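Long-range contact in kallikrein-10 (Homo sapiens, PDB 5LPE), which is a secreted, zymogen-like serine peptidase of the kallikrein subfamily that is inhibited by zinc and has a tumor-suppressor role in breast and prostate cancer: residues 66-71 / 99-104. Numbering follows the deposited sequence.
Sequences QLRRTT and LKLARP
The guanidinium of Arg-68 carries that of Arg-103 on one face, the two planes 20° apart and their centres 4.5 Å from each other; NH1 of Arg-103 sits over the middle of the Arg-68 group, and Arg-68 CD over the centre of one face of the Arg-103 group, with NE on that same side. This is a stack of like charges, whose proximity the carbonyl oxygens at the Arg-68 edge may ease. There, near the Arg-68 plane, lies the carbonyl of Pro-104, gripped side-on by two nitrogens: NH2 reaches Pro-104 O at 2.8 Å, and NE bonds to the same oxygen at 3.3 Å, both from above the carbonyl plane. A second carbonyl in the plane is that of Leu-67, whose O Arg-68 NH1 meets at 3.0 Å in a nearly straight bond (172°). With all three nitrogens engaged, the rotation of the group is fixed; NE adds a weak bond to Arg-103 O. The bend at chi2 (-68°) turns the chain toward these carbonyls, while its CG rests on Leu-101 CD1, and the arginine clasps the chain as it leaves the sheet.

Farther along, the backbones pair directly. Ala-102 N donates to Arg-69 O nearly along the C=O axis, and Thr-71 N to Lys-100 O at 2.9 Å, flanking the non-hydrogen-bonded antiparallel pair Thr-70/Leu-101. Thr-70 CG2 packs on Leu-99 CD1 at 3.6 Å, while its OG1 is bonded to Leu-50 O. Leu-101 also touches Val-39 of the next strand. Strands 66-75 and 97-101 are adjacent antiparallel members of the six-stranded 1-2-3-6-5-4 barrel, the N-terminal one of the two barrels in the trypsin-like fold.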
loop_
_atom_site.group_PDB
_atom_site.type_symbol
_atom_site.label_atom_id
_atom_site.label_comp_id
_atom_site.label_asym_id
_atom_site.label_seq_id
_atom_site.Cartn_x
_atom_site.Cartn_y
_atom_site.Cartn_z
ATOM N N GLN A 66 -14.044 12.607 -0.526
ATOM C CA GLN A 66 -13.192 13.759 -0.665
ATOM C C GLN A 66 -12.197 13.569 -1.753
ATOM O O GLN A 66 -11.442 12.635 -1.745
ATOM C CB GLN A 66 -12.536 14.111 0.651
ATOM C CG GLN A 66 -13.561 14.366 1.721
ATOM C CD GLN A 66 -13.033 14.422 3.141
ATOM O OE1 GLN A 66 -11.948 14.897 3.402
ATOM N NE2 GLN A 66 -13.853 13.975 4.070
ATOM N N LEU A 67 -12.204 14.494 -2.690
ATOM C CA LEU A 67 -11.318 14.445 -3.804
ATOM C C LEU A 67 -10.217 15.412 -3.614
ATOM O O LEU A 67 -10.415 16.512 -3.187
ATOM C CB LEU A 67 -12.045 14.822 -5.081
ATOM C CG LEU A 67 -12.964 13.774 -5.657
ATOM C CD1 LEU A 67 -13.445 14.138 -7.038
ATOM C CD2 LEU A 67 -12.220 12.473 -5.700
ATOM N N ARG A 68 -9.032 14.991 -3.953
ATOM C CA ARG A 68 -7.913 15.919 -3.882
ATOM C C ARG A 68 -6.992 15.610 -5.045
ATOM O O ARG A 68 -7.142 14.608 -5.738
ATOM C CB ARG A 68 -7.122 15.827 -2.568
ATOM C CG ARG A 68 -7.888 16.176 -1.325
ATOM C CD ARG A 68 -8.263 17.639 -1.264
ATOM N NE ARG A 68 -8.705 17.969 0.085
ATOM C CZ ARG A 68 -9.944 17.784 0.526
ATOM N NH1 ARG A 68 -10.863 17.282 -0.280
ATOM N NH2 ARG A 68 -10.261 18.100 1.768
ATOM N N ARG A 69 -6.038 16.488 -5.273
ATOM C CA ARG A 69 -5.001 16.226 -6.246
ATOM C C ARG A 69 -3.657 16.423 -5.612
ATOM O O ARG A 69 -3.523 17.047 -4.561
ATOM C CB ARG A 69 -5.095 17.137 -7.435
ATOM C CG ARG A 69 -6.312 16.875 -8.111
ATOM C CD ARG A 69 -6.462 17.869 -9.109
ATOM N NE ARG A 69 -7.527 18.748 -8.717
ATOM C CZ ARG A 69 -8.231 19.400 -9.612
ATOM N NH1 ARG A 69 -9.249 20.170 -9.240
ATOM N NH2 ARG A 69 -7.994 19.122 -10.894
ATOM N N THR A 70 -2.657 15.908 -6.291
ATOM C CA THR A 70 -1.322 15.916 -5.738
ATOM C C THR A 70 -0.513 17.038 -6.380
ATOM O O THR A 70 -0.777 17.464 -7.508
ATOM C CB THR A 70 -0.667 14.538 -5.910
ATOM O OG1 THR A 70 -0.577 14.217 -7.291
ATOM C CG2 THR A 70 -1.539 13.486 -5.256
ATOM N N THR A 71 0.396 17.599 -5.595
ATOM C CA THR A 71 1.379 18.543 -6.101
ATOM C C THR A 71 2.772 17.949 -5.947
ATOM O O THR A 71 3.361 17.495 -6.930
ATOM C CB THR A 71 1.259 19.877 -5.370
ATOM O OG1 THR A 71 1.218 19.628 -3.958
ATOM C CG2 THR A 71 -0.013 20.585 -5.775
ATOM N N LEU A 99 3.035 11.288 -1.997
ATOM C CA LEU A 99 2.199 12.215 -2.745
ATOM C C LEU A 99 1.669 13.278 -1.794
ATOM O O LEU A 99 1.047 12.951 -0.776
ATOM C CB LEU A 99 1.045 11.475 -3.418
ATOM C CG LEU A 99 1.479 10.591 -4.586
ATOM C CD1 LEU A 99 0.358 10.418 -5.574
ATOM C CD2 LEU A 99 2.701 11.154 -5.292
ATOM N N LYS A 100 1.907 14.542 -2.119
ATOM C CA LYS A 100 1.343 15.614 -1.317
ATOM C C LYS A 100 -0.005 16.042 -1.889
ATOM O O LYS A 100 -0.124 16.289 -3.090
ATOM C CB LYS A 100 2.290 16.804 -1.242
ATOM C CG LYS A 100 1.885 17.771 -0.137
ATOM C CD LYS A 100 2.166 19.193 -0.528
ATOM C CE LYS A 100 2.486 20.024 0.692
ATOM N NZ LYS A 100 1.522 19.747 1.766
ATOM N N LEU A 101 -1.017 16.129 -1.032
ATOM C CA LEU A 101 -2.329 16.593 -1.471
ATOM C C LEU A 101 -2.370 18.120 -1.573
ATOM O O LEU A 101 -1.828 18.840 -0.726
ATOM C CB LEU A 101 -3.426 16.096 -0.526
ATOM C CG LEU A 101 -3.543 14.583 -0.318
ATOM C CD1 LEU A 101 -4.832 14.207 0.425
ATOM C CD2 LEU A 101 -3.437 13.843 -1.642
ATOM N N ALA A 102 -3.006 18.608 -2.638
ATOM C CA ALA A 102 -3.120 20.045 -2.851
ATOM C C ALA A 102 -3.683 20.717 -1.614
ATOM O O ALA A 102 -3.067 21.622 -1.047
ATOM C CB ALA A 102 -3.999 20.322 -4.072
ATOM N N ARG A 103 -4.825 20.231 -1.146
ATOM C CA ARG A 103 -5.473 20.720 0.053
ATOM C C ARG A 103 -5.575 19.600 1.085
ATOM O O ARG A 103 -5.774 18.431 0.721
ATOM C CB ARG A 103 -6.875 21.263 -0.269
ATOM C CG ARG A 103 -6.888 22.321 -1.366
ATOM C CD ARG A 103 -8.296 22.850 -1.647
ATOM N NE ARG A 103 -9.082 22.008 -2.554
ATOM C CZ ARG A 103 -10.179 21.341 -2.200
ATOM N NH1 ARG A 103 -10.634 21.405 -0.951
ATOM N NH2 ARG A 103 -10.831 20.616 -3.096
ATOM N N PRO A 104 -5.446 19.928 2.374
ATOM C CA PRO A 104 -5.497 18.893 3.413
ATOM C C PRO A 104 -6.843 18.190 3.455
ATOM O O PRO A 104 -7.891 18.770 3.162
ATOM C CB PRO A 104 -5.255 19.673 4.714
ATOM C CG PRO A 104 -4.716 20.991 4.300
ATOM C CD PRO A 104 -5.262 21.271 2.938
#